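Local coordinates for outer surface protein (Bacillus cereus ATCC 14579, PDB 1X7F) that is uncharacterised but probably hydrolyses glycosides of 6-phospho-N-acetylmuramic acid derived from the cell wall, at residues S38-D43 with V73-E78; E78-A83 with A113-D118; K133-N136 with K142-L145; G219-T222 with H226-L229. All blocks are in the same frame, centred on the assembly; numbering follows the deposited sequence.

How the contacts relate
All four contacts lie in the N-terminal barrel of eight parallel strands and come one after another along the chain. Contacts 1 and 2, with centres about 10 Å apart, share E78 and use helix 74-85, which touches helix 40-51 in contact 1 and the end of helix 110-115 in contact 2. K77 NZ joins them by a probable hydrogen bond to E114 O. Contact 3, centred about 18 Å from contact 2, is tied to it where D118 O meets K142 N as neighbouring strands begin. Contact 4 stands apart, its centre 27 to 28 Å from the others, in the loop between strand 201-204 and helix 231-240. Three contacts thus concern the barrel's outer layer, one a loop.

Contact 1: residues S38-D43 with V73-E78; sequences STKEKD and VAEFKE
A water molecule bridges K40 and E75: it accepts from K40 N at 2.9 Å and donates to E75 OE1 at 3.2 Å. The backbone N-H of K40 belongs to the opening turn of helix 40-51, where amides have no carbonyl of an earlier turn to bond, and the water supplies an acceptor. A second amide of that turn is served by T39, the N-cap residue, whose short hydroxyl side chain suits the place: OG1 accepts a long, weak bond from K42 N at 3.5 Å. The direct link between the helices is ionic. K40 NZ forms a salt bridge with E78 OE1 at 3.4 Å, a weak hydrogen bond by its geometry. The lysine starts from the crowded position, CG lying between backbone N and carbonyl carbon (chi1 72°), and then runs out fully extended, which lays its methylenes across both glutamates. K40 CD lies 3.4 Å from E78 OE1, the same oxygen that NZ meets. Against E75 the aliphatic part does the touching, K40 CD to E75 CG at 4.0 Å, with the two chains at about a right angle. E75 OE2 stays 4.4 Å from K40 NZ, close enough that it may add some attraction, though beyond a salt bridge. Long, flexible charged chains suit this surface position between the two helices, and E75 and E78, three residues apart, turn to the same flank of helix 74-85. K40 also touches I79 of that helix. The arrangement is that of two neighbouring outer helices of a (beta/alpha)8 barrel, joined at the surface by charges and a water.

Contact 2: residues E78-A83 with A113-D118; sequences EIINHA and AELGAD
I80 has CG1 anti to its carbonyl carbon (chi1 -71°), which leaves CG2 anti to the backbone N; the two branches therefore spread over L115 and G116 at the end of helix 110-115. The CG2 methyl meets backbone, lying 3.4 Å from L115 O and 3.3 Å from G116 O. The other branch, extended at chi2 167°, carries CD1 to L115 CB at 3.8 Å, a purely apolar touch in which the side chains meet at a slant. A branched isoleucine suits the place because one residue can cover both the backbone carbonyls at the helix end and the leucine beside them. G116 makes the close approach possible: it presents no side chain to I80, and its positive phi of 106° is a conformation that glycine takes easily. It is the C-prime residue of a Schellman motif, with a weak bond from G116 N to A113 O at 3.0 Å together with the bond from A117 N to the F112 carbonyl. L115 and A117 also rest on L92 of strand 89-94, so this buried interface lies directly over the sheet. Helix 74-85 packing on the Schellman end of helix 110-115 is part of the helical jacket around a (beta/alpha)8 barrel.

Contact 3: residues K133-N136 with K142-L145; sequences KMTN and KIEL
I143 and M134 make the tight part of this contact. The isoleucine's CD1 sits 3.5 Å from M134 O and 3.9 Å from M134 CB, so the methyl lies against both the backbone and the root of the methionine. Two turns put it there: CG1 is anti to the carbonyl carbon (chi1 -48°), and chi2 of -58° folds CD1 back instead of letting it run straight out. Next to it, T135 brings a methyl, CG2, to within 4.1 Å of I143 CG1, the two side chains crossing at about a right angle. This contact is looser, but it continues the same buried apolar surface. Threonine suits the position because its two branches do different work: while CG2 packs, OG1 hydrogen-bonds to A132 O and N163 N. M134 O, beside the isoleucine methyl, is likewise satisfied, by N137 ND2. The methionine's long, bent chain continues to I120 and L122, which I143 touches as well, so a long, flexible apolar chain suits a place between helix and sheet. The solvent side of 133-136 is different in character. K133 and N136 lie exposed, polar residues suited to water, and neither meets 142-145. On the strand, K142 turns away from the helix, and E144 forms a salt bridge with R57, leaving I143 to carry the contact alone. Such packing of a helix and the residues just after it on the following strand is characteristic of the beta-alpha-beta unit, here strand 119-122, helix 129-134 and strand 142-146, that repeats around a (beta/alpha)8 barrel.

Contact 4: residues G219-T222 with H226-L229; sequences GLCT and HRNL
The hydrogen bonding across this contact centres on R227, whose NH1 donates to G219 O at 2.9 Å. With an N-H...O angle of only 126° the bond is weak, although the oxygen lies at the guanidinium edge, near its plane. The same NH1 also bonds D218 O, NH2 reaches Y174 O, and NE pairs with E224 in a salt bridge. Arginine suits such a buried place because its several N-H groups can reach carbonyls of two different loops, D218 and G219 in this one and Y174 in the loop after strand 167-170, while the E224 carboxylate probably offsets its charge. A bend at chi3 (-57°) swings the guanidinium back toward 219-222. G219, with a positive phi, has a backbone conformation natural to glycine.

Both segments belong to the long connection between strand 201-204 and helix 231-240, on the carboxyl-end side of the barrel strands, where (beta/alpha)8 enzymes usually place their active sites. Within it, H226 to L229 forms a type I turn, closed by L229 N to H226 O at 3.1 Å.

Van der Waals contact comes mainly from C221. Its SG, placed between backbone N and carbonyl carbon (chi1 52°), rests against the backbone of the turn, 3.7 Å from R227 CA and 4.1 Å from R227 CB. The sulfur also stands over one face of the guanidinium, and a small, weakly polar thiol fits against this backbone.

Water supplies the remaining link. A single molecule lies 2.8 Å from H226 ND1 and accepts a weak bond from T222 N at 3.3 Å, while the other ring nitrogen, NE2, is hydrogen-bonded to H237.

Contact 1: residues S38-D43 with V73-E78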
loop_
_atom_site.group_PDB
_atom_site.type_symbol
_atom_site.label_atom_id
_atom_site.label_comp_id
_atom_site.label_asym_id
_atom_site.label_seq_id
_atom_site.Cartn_x
_atom_site.Cartn_y
_atom_site.Cartn_z
ATOM N N SER A 38 8.775 -1.803 24.754
ATOM C CA SER A 38 8.833 -0.343 24.841
ATOM C C SER A 38 8.223 0.183 26.152
ATOM O O SER A 38 8.093 -0.569 27.127
ATOM C CB SER A 38 8.136 0.270 23.618
ATOM O OG SER A 38 8.314 1.675 23.569
ATOM N N THR A 39 7.895 1.477 26.184
ATOM C CA THR A 39 7.141 2.068 27.293
ATOM C C THR A 39 5.822 2.631 26.786
ATOM O O THR A 39 5.698 2.948 25.612
ATOM C CB THR A 39 7.946 3.184 28.007
ATOM O OG1 THR A 39 8.185 4.269 27.096
ATOM C CG2 THR A 39 9.344 2.696 28.419
ATOM N N LYS A 40 4.838 2.753 27.672
ATOM C CA LYS A 40 3.529 3.291 27.298
ATOM C C LYS A 40 3.640 4.733 26.787
ATOM O O LYS A 40 2.884 5.132 25.912
ATOM C CB LYS A 40 2.527 3.185 28.458
ATOM C CG LYS A 40 2.786 4.145 29.608
ATOM C CD LYS A 40 1.898 3.861 30.801
ATOM C CE LYS A 40 2.293 4.740 31.975
ATOM N NZ LYS A 40 1.554 4.360 33.199
ATOM N N GLU A 41 4.601 5.485 27.325
ATOM C CA GLU A 41 4.852 6.873 26.940
ATOM C C GLU A 41 5.204 6.998 25.460
ATOM O O GLU A 41 4.537 7.720 24.721
ATOM C CB GLU A 41 5.973 7.489 27.785
ATOM C CG GLU A 41 5.685 7.589 29.280
ATOM C CD GLU A 41 6.066 6.328 30.037
ATOM O OE1 GLU A 41 5.286 5.904 30.911
ATOM O OE2 GLU A 41 7.145 5.761 29.761
ATOM N N LYS A 42 6.242 6.286 25.030
ATOM C CA LYS A 42 6.683 6.331 23.633
ATOM C C LYS A 42 5.687 5.699 22.664
ATOM O O LYS A 42 5.679 6.040 21.479
ATOM C CB LYS A 42 8.067 5.691 23.469
ATOM C CG LYS A 42 9.190 6.424 24.211
ATOM C CD LYS A 42 10.553 6.128 23.583
ATOM C CE LYS A 42 11.049 4.726 23.909
ATOM N NZ LYS A 42 11.520 4.614 25.323
ATOM N N ASP A 43 4.863 4.775 23.160
ATOM C CA ASP A 43 3.813 4.158 22.342
ATOM C C ASP A 43 2.672 5.156 22.130
ATOM O O ASP A 43 2.110 5.249 21.032
ATOM C CB ASP A 43 3.251 2.893 23.004
ATOM C CG ASP A 43 4.137 1.670 22.824
ATOM O OD1 ASP A 43 4.919 1.596 21.840
ATOM O OD2 ASP A 43 4.092 0.713 23.630
ATOM N N VAL A 73 -2.472 -5.450 31.662
ATOM C CA VAL A 73 -3.888 -5.177 31.436
ATOM C C VAL A 73 -4.135 -3.670 31.410
ATOM O O VAL A 73 -4.500 -3.126 30.370
ATOM C CB VAL A 73 -4.806 -5.828 32.506
ATOM C CG1 VAL A 73 -6.250 -5.885 32.015
ATOM C CG2 VAL A 73 -4.313 -7.228 32.887
ATOM N N ALA A 74 -3.922 -3.007 32.549
ATOM C CA ALA A 74 -4.199 -1.569 32.696
ATOM C C ALA A 74 -3.409 -0.674 31.732
ATOM O O ALA A 74 -3.916 0.358 31.277
ATOM C CB ALA A 74 -3.975 -1.122 34.139
ATOM N N GLU A 75 -2.175 -1.072 31.427
ATOM C CA GLU A 75 -1.320 -0.307 30.520
ATOM C C GLU A 75 -1.694 -0.518 29.057
ATOM O O GLU A 75 -1.691 0.434 28.279
ATOM C CB GLU A 75 0.158 -0.607 30.760
ATOM C CG GLU A 75 0.744 0.176 31.923
ATOM C CD GLU A 75 2.251 0.044 32.029
ATOM O OE1 GLU A 75 2.925 -0.135 30.980
ATOM O OE2 GLU A 75 2.759 0.127 33.171
ATOM N N PHE A 76 -2.004 -1.764 28.689
ATOM C CA PHE A 76 -2.634 -2.059 27.399
ATOM C C PHE A 76 -3.950 -1.281 27.290
ATOM O O PHE A 76 -4.298 -0.792 26.223
ATOM C CB PHE A 76 -2.896 -3.562 27.238
ATOM C CG PHE A 76 -1.854 -4.286 26.425
ATOM C CD1 PHE A 76 -1.927 -4.309 25.030
ATOM C CD2 PHE A 76 -0.811 -4.965 27.050
ATOM C CE1 PHE A 76 -0.965 -4.984 24.269
ATOM C CE2 PHE A 76 0.156 -5.640 26.301
ATOM C CZ PHE A 76 0.076 -5.654 24.906
ATOM N N LYS A 77 -4.657 -1.164 28.411
ATOM C CA LYS A 77 -5.908 -0.412 28.492
ATOM C C LYS A 77 -5.710 1.096 28.297
ATOM O O LYS A 77 -6.551 1.763 27.661
ATOM C CB LYS A 77 -6.584 -0.668 29.841
ATOM C CG LYS A 77 -8.091 -0.571 29.824
ATOM C CD LYS A 77 -8.632 -0.698 31.240
ATOM C CE LYS A 77 -9.918 -1.506 31.275
ATOM N NZ LYS A 77 -9.677 -2.931 30.889
ATOM N N GLU A 78 -4.613 1.624 28.859
ATOM C CA GLU A 78 -4.271 3.035 28.693
ATOM C C GLU A 78 -3.893 3.332 27.241
ATOM O O GLU A 78 -4.457 4.236 26.616
ATOM C CB GLU A 78 -3.135 3.439 29.638
ATOM C CG GLU A 78 -2.715 4.900 29.510
ATOM C CD GLU A 78 -1.910 5.408 30.705
ATOM O OE1 GLU A 78 -1.387 4.585 31.490
ATOM O OE2 GLU A 78 -1.801 6.648 30.855
HETATM O O HOH W 1 5.459 1.642 30.318
#

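Contact 2: residues E78-A83 with A113-D118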
loop_
_atom_site.group_PDB
_atom_site.type_symbol
_atom_site.label_atom_id
_atom_site.label_comp_id
_atom_site.label_asym_id
_atom_site.label_seq_id
_atom_site.Cartn_x
_atom_site.Cartn_y
_atom_site.Cartn_z
ATOM N N GLU A 78 -4.613 1.624 28.859
ATOM C CA GLU A 78 -4.271 3.035 28.693
ATOM C C GLU A 78 -3.893 3.332 27.241
ATOM O O GLU A 78 -4.457 4.236 26.616
ATOM C CB GLU A 78 -3.135 3.439 29.638
ATOM C CG GLU A 78 -2.715 4.900 29.510
ATOM C CD GLU A 78 -1.910 5.408 30.705
ATOM O OE1 GLU A 78 -1.387 4.585 31.490
ATOM O OE2 GLU A 78 -1.801 6.648 30.855
ATOM N N ILE A 79 -2.943 2.558 26.718
ATOM C CA ILE A 79 -2.507 2.681 25.335
ATOM C C ILE A 79 -3.696 2.606 24.372
ATOM O O ILE A 79 -3.834 3.469 23.501
ATOM C CB ILE A 79 -1.427 1.614 24.985
ATOM C CG1 ILE A 79 -0.145 1.856 25.788
ATOM C CG2 ILE A 79 -1.106 1.652 23.507
ATOM C CD1 ILE A 79 0.770 0.649 25.885
ATOM N N ILE A 80 -4.552 1.594 24.547
ATOM C CA ILE A 80 -5.717 1.384 23.672
ATOM C C ILE A 80 -6.739 2.525 23.781
ATOM O O ILE A 80 -7.362 2.909 22.780
ATOM C CB ILE A 80 -6.380 -0.002 23.927
ATOM C CG1 ILE A 80 -5.486 -1.126 23.394
ATOM C CG2 ILE A 80 -7.748 -0.080 23.264
ATOM C CD1 ILE A 80 -5.871 -2.529 23.855
ATOM N N ASN A 81 -6.889 3.068 24.985
ATOM C CA ASN A 81 -7.779 4.207 25.215
ATOM C C ASN A 81 -7.260 5.458 24.502
ATOM O O ASN A 81 -8.030 6.225 23.920
ATOM C CB ASN A 81 -7.929 4.481 26.712
ATOM C CG ASN A 81 -9.372 4.644 27.135
ATOM O OD1 ASN A 81 -10.112 5.478 26.600
ATOM N ND2 ASN A 81 -9.780 3.855 28.125
ATOM N N HIS A 82 -5.946 5.651 24.561
ATOM C CA HIS A 82 -5.305 6.742 23.855
ATOM C C HIS A 82 -5.527 6.569 22.349
ATOM O O HIS A 82 -5.836 7.534 21.653
ATOM C CB HIS A 82 -3.820 6.787 24.201
ATOM C CG HIS A 82 -3.125 8.014 23.708
ATOM N ND1 HIS A 82 -2.301 8.008 22.599
ATOM C CD2 HIS A 82 -3.133 9.288 24.168
ATOM C CE1 HIS A 82 -1.832 9.226 22.401
ATOM N NE2 HIS A 82 -2.318 10.020 23.341
ATOM N N ALA A 83 -5.408 5.328 21.872
ATOM C CA ALA A 83 -5.707 4.974 20.485
ATOM C C ALA A 83 -7.148 5.292 20.082
ATOM O O ALA A 83 -7.380 5.858 19.015
ATOM C CB ALA A 83 -5.407 3.518 20.240
ATOM N N ALA A 113 -12.618 -7.258 24.656
ATOM C CA ALA A 113 -13.579 -6.153 24.731
ATOM C C ALA A 113 -13.227 -5.178 25.856
ATOM O O ALA A 113 -13.233 -3.959 25.649
ATOM C CB ALA A 113 -14.999 -6.687 24.912
ATOM N N GLU A 114 -12.904 -5.726 27.032
ATOM C CA GLU A 114 -12.554 -4.930 28.213
ATOM C C GLU A 114 -11.317 -4.054 28.005
ATOM O O GLU A 114 -11.225 -2.962 28.571
ATOM C CB GLU A 114 -12.367 -5.824 29.451
ATOM C CG GLU A 114 -13.584 -6.655 29.852
ATOM C CD GLU A 114 -14.757 -5.823 30.368
ATOM O OE1 GLU A 114 -15.317 -4.998 29.597
ATOM O OE2 GLU A 114 -15.135 -6.011 31.543
ATOM N N LEU A 115 -10.369 -4.539 27.202
ATOM C CA LEU A 115 -9.197 -3.745 26.825
ATOM C C LEU A 115 -9.569 -2.548 25.958
ATOM O O LEU A 115 -8.956 -1.486 26.063
ATOM C CB LEU A 115 -8.161 -4.593 26.079
ATOM C CG LEU A 115 -7.291 -5.585 26.850
ATOM C CD1 LEU A 115 -6.016 -5.817 26.065
ATOM C CD2 LEU A 115 -6.973 -5.104 28.271
ATOM N N GLY A 116 -10.574 -2.735 25.107
ATOM C CA GLY A 116 -11.026 -1.692 24.181
ATOM C C GLY A 116 -10.598 -1.972 22.752
ATOM O O GLY A 116 -10.625 -1.082 21.894
ATOM N N ALA A 117 -10.171 -3.212 22.514
ATOM C CA ALA A 117 -9.809 -3.683 21.186
ATOM C C ALA A 117 -11.049 -3.751 20.302
ATOM O O ALA A 117 -12.159 -3.990 20.784
ATOM C CB ALA A 117 -9.149 -5.039 21.275
ATOM N N ASP A 118 -10.847 -3.533 19.007
ATOM C CA ASP A 118 -11.932 -3.510 18.029
ATOM C C ASP A 118 -12.081 -4.858 17.342
ATOM O O ASP A 118 -13.113 -5.145 16.726
ATOM C CB ASP A 118 -11.677 -2.405 17.000
ATOM C CG ASP A 118 -11.784 -1.017 17.605
ATOM O OD1 ASP A 118 -12.922 -0.560 17.823
ATOM O OD2 ASP A 118 -10.796 -0.315 17.905
#

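Contact 3: residues K133-N136 with K142-L145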
loop_
_atom_site.group_PDB
_atom_site.type_symbol
_atom_site.label_atom_id
_atom_site.label_comp_id
_atom_site.label_asym_id
_atom_site.label_seq_id
_atom_site.Cartn_x
_atom_site.Cartn_y
_atom_site.Cartn_z
ATOM N N LYS A 133 -18.550 -19.174 14.497
ATOM C CA LYS A 133 -19.206 -18.878 15.774
ATOM C C LYS A 133 -18.662 -17.622 16.450
ATOM O O LYS A 133 -19.383 -16.939 17.190
ATOM C CB LYS A 133 -19.110 -20.065 16.739
ATOM C CG LYS A 133 -20.214 -21.099 16.561
ATOM C CD LYS A 133 -19.662 -22.450 16.136
ATOM C CE LYS A 133 -19.290 -23.301 17.361
ATOM N NZ LYS A 133 -18.249 -24.311 17.010
ATOM N N MET A 134 -17.387 -17.328 16.195
ATOM C CA MET A 134 -16.741 -16.147 16.768
ATOM C C MET A 134 -17.257 -14.831 16.173
ATOM O O MET A 134 -17.243 -13.791 16.850
ATOM C CB MET A 134 -15.220 -16.242 16.619
ATOM C CG MET A 134 -14.579 -17.257 17.552
ATOM S SD MET A 134 -12.851 -17.567 17.145
ATOM C CE MET A 134 -12.052 -16.139 17.893
ATOM N N THR A 135 -17.716 -14.887 14.918
ATOM C CA THR A 135 -18.269 -13.708 14.237
ATOM C C THR A 135 -19.604 -13.278 14.848
ATOM O O THR A 135 -20.065 -12.155 14.615
ATOM C CB THR A 135 -18.428 -13.952 12.713
ATOM O OG1 THR A 135 -19.444 -14.933 12.469
ATOM C CG2 THR A 135 -17.182 -14.580 12.123
ATOM N N ASN A 136 -20.215 -14.178 15.625
ATOM C CA ASN A 136 -21.465 -13.894 16.336
ATOM C C ASN A 136 -21.242 -13.449 17.787
ATOM O O ASN A 136 -22.160 -13.523 18.603
ATOM C CB ASN A 136 -22.410 -15.111 16.308
ATOM C CG ASN A 136 -22.751 -15.566 14.888
ATOM O OD1 ASN A 136 -22.815 -14.663 13.866
ATOM N ND2 ASN A 136 -22.992 -16.975 14.805
ATOM N N LYS A 142 -14.416 -7.493 15.697
ATOM C CA LYS A 142 -14.049 -7.968 14.364
ATOM C C LYS A 142 -13.182 -9.217 14.488
ATOM O O LYS A 142 -12.336 -9.300 15.379
ATOM C CB LYS A 142 -13.273 -6.893 13.594
ATOM C CG LYS A 142 -14.075 -5.670 13.178
ATOM C CD LYS A 142 -14.953 -5.940 11.958
ATOM C CE LYS A 142 -15.988 -4.843 11.766
ATOM N NZ LYS A 142 -16.860 -4.700 12.963
ATOM N N ILE A 143 -13.398 -10.190 13.606
ATOM C CA ILE A 143 -12.532 -11.366 13.549
ATOM C C ILE A 143 -11.620 -11.235 12.338
ATOM O O ILE A 143 -12.070 -11.377 11.200
ATOM C CB ILE A 143 -13.345 -12.698 13.492
ATOM C CG1 ILE A 143 -14.460 -12.759 14.566
ATOM C CG2 ILE A 143 -12.402 -13.907 13.562
ATOM C CD1 ILE A 143 -14.003 -12.608 16.016
ATOM N N GLU A 144 -10.345 -10.945 12.593
ATOM C CA GLU A 144 -9.347 -10.833 11.529
ATOM C C GLU A 144 -8.735 -12.188 11.169
ATOM O O GLU A 144 -8.194 -12.887 12.023
ATOM C CB GLU A 144 -8.251 -9.829 11.885
ATOM C CG GLU A 144 -7.266 -9.607 10.744
ATOM C CD GLU A 144 -6.439 -8.357 10.920
ATOM O OE1 GLU A 144 -6.806 -7.316 10.349
ATOM O OE2 GLU A 144 -5.418 -8.408 11.623
ATOM N N LEU A 145 -8.843 -12.548 9.897
ATOM C CA LEU A 145 -8.303 -13.803 9.401
ATOM C C LEU A 145 -6.959 -13.576 8.707
ATOM O O LEU A 145 -6.660 -12.469 8.248
ATOM C CB LEU A 145 -9.284 -14.466 8.431
ATOM C CG LEU A 145 -10.718 -14.738 8.891
ATOM C CD1 LEU A 145 -11.532 -15.150 7.694
ATOM C CD2 LEU A 145 -10.784 -15.807 9.986
#

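Contact 4: residues G219-T222 with H226-L229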
loop_
_atom_site.group_PDB
_atom_site.type_symbol
_atom_site.label_atom_id
_atom_site.label_comp_id
_atom_site.label_asym_id
_atom_site.label_seq_id
_atom_site.Cartn_x
_atom_site.Cartn_y
_atom_site.Cartn_z
ATOM N N GLY A 219 13.301 -6.670 8.901
ATOM C CA GLY A 219 12.204 -5.900 8.350
ATOM C C GLY A 219 10.912 -6.690 8.385
ATOM O O GLY A 219 10.921 -7.921 8.306
ATOM N N LEU A 220 9.793 -5.979 8.488
ATOM C CA LEU A 220 8.491 -6.603 8.728
ATOM C C LEU A 220 7.484 -6.219 7.650
ATOM O O LEU A 220 6.641 -5.339 7.844
ATOM C CB LEU A 220 7.967 -6.244 10.140
ATOM C CG LEU A 220 8.865 -6.581 11.344
ATOM C CD1 LEU A 220 8.153 -6.296 12.662
ATOM C CD2 LEU A 220 9.315 -8.052 11.330
ATOM N N CYS A 221 7.591 -6.866 6.494
ATOM C CA CYS A 221 6.658 -6.630 5.394
ATOM C C CYS A 221 6.078 -7.960 4.947
ATOM O O CYS A 221 6.584 -9.024 5.319
ATOM C CB CYS A 221 7.369 -5.942 4.221
ATOM S SG CYS A 221 8.869 -6.813 3.723
ATOM N N THR A 222 5.008 -7.889 4.160
ATOM C CA THR A 222 4.336 -9.073 3.627
ATOM C C THR A 222 5.001 -9.614 2.355
ATOM O O THR A 222 5.324 -10.803 2.275
ATOM C CB THR A 222 2.870 -8.742 3.328
ATOM O OG1 THR A 222 2.171 -8.495 4.557
ATOM C CG2 THR A 222 2.165 -9.961 2.719
ATOM N N HIS A 226 9.354 -6.080 -1.152
ATOM C CA HIS A 226 9.225 -4.801 -0.471
ATOM C C HIS A 226 10.288 -4.572 0.600
ATOM O O HIS A 226 10.436 -3.448 1.079
ATOM C CB HIS A 226 7.841 -4.685 0.170
ATOM C CG HIS A 226 6.740 -4.388 -0.798
ATOM N ND1 HIS A 226 5.417 -4.317 -0.414
ATOM C CD2 HIS A 226 6.762 -4.119 -2.127
ATOM C CE1 HIS A 226 4.671 -4.024 -1.461
ATOM N NE2 HIS A 226 5.464 -3.895 -2.515
ATOM N N ARG A 227 11.023 -5.623 0.973
ATOM C CA ARG A 227 11.947 -5.573 2.122
ATOM C C ARG A 227 12.952 -4.410 2.084
ATOM O O ARG A 227 13.308 -3.830 3.130
ATOM C CB ARG A 227 12.695 -6.900 2.258
ATOM C CG ARG A 227 13.431 -7.080 3.591
ATOM C CD ARG A 227 13.929 -8.513 3.835
ATOM N NE ARG A 227 12.822 -9.472 3.787
ATOM C CZ ARG A 227 11.970 -9.700 4.788
ATOM N NH1 ARG A 227 12.081 -9.057 5.956
ATOM N NH2 ARG A 227 11.000 -10.579 4.621
ATOM N N ASN A 228 13.415 -4.083 0.878
ATOM C CA ASN A 228 14.412 -3.021 0.711
ATOM C C ASN A 228 13.953 -1.896 -0.221
ATOM O O ASN A 228 14.781 -1.272 -0.887
ATOM C CB ASN A 228 15.746 -3.618 0.241
ATOM C CG ASN A 228 16.273 -4.702 1.191
ATOM O OD1 ASN A 228 16.585 -4.431 2.358
ATOM N ND2 ASN A 228 16.372 -5.929 0.692
ATOM N N LEU A 229 12.639 -1.654 -0.272
ATOM C CA LEU A 229 12.060 -0.571 -1.076
ATOM C C LEU A 229 11.697 0.580 -0.148
ATOM O O LEU A 229 11.407 0.309 1.033
ATOM C CB LEU A 229 10.781 -1.034 -1.774
ATOM C CG LEU A 229 10.777 -1.798 -3.094
ATOM C CD1 LEU A 229 9.326 -1.935 -3.540
ATOM C CD2 LEU A 229 11.582 -1.059 -4.148
HETATM O O HOH W 2 4.321 -5.893 1.592
#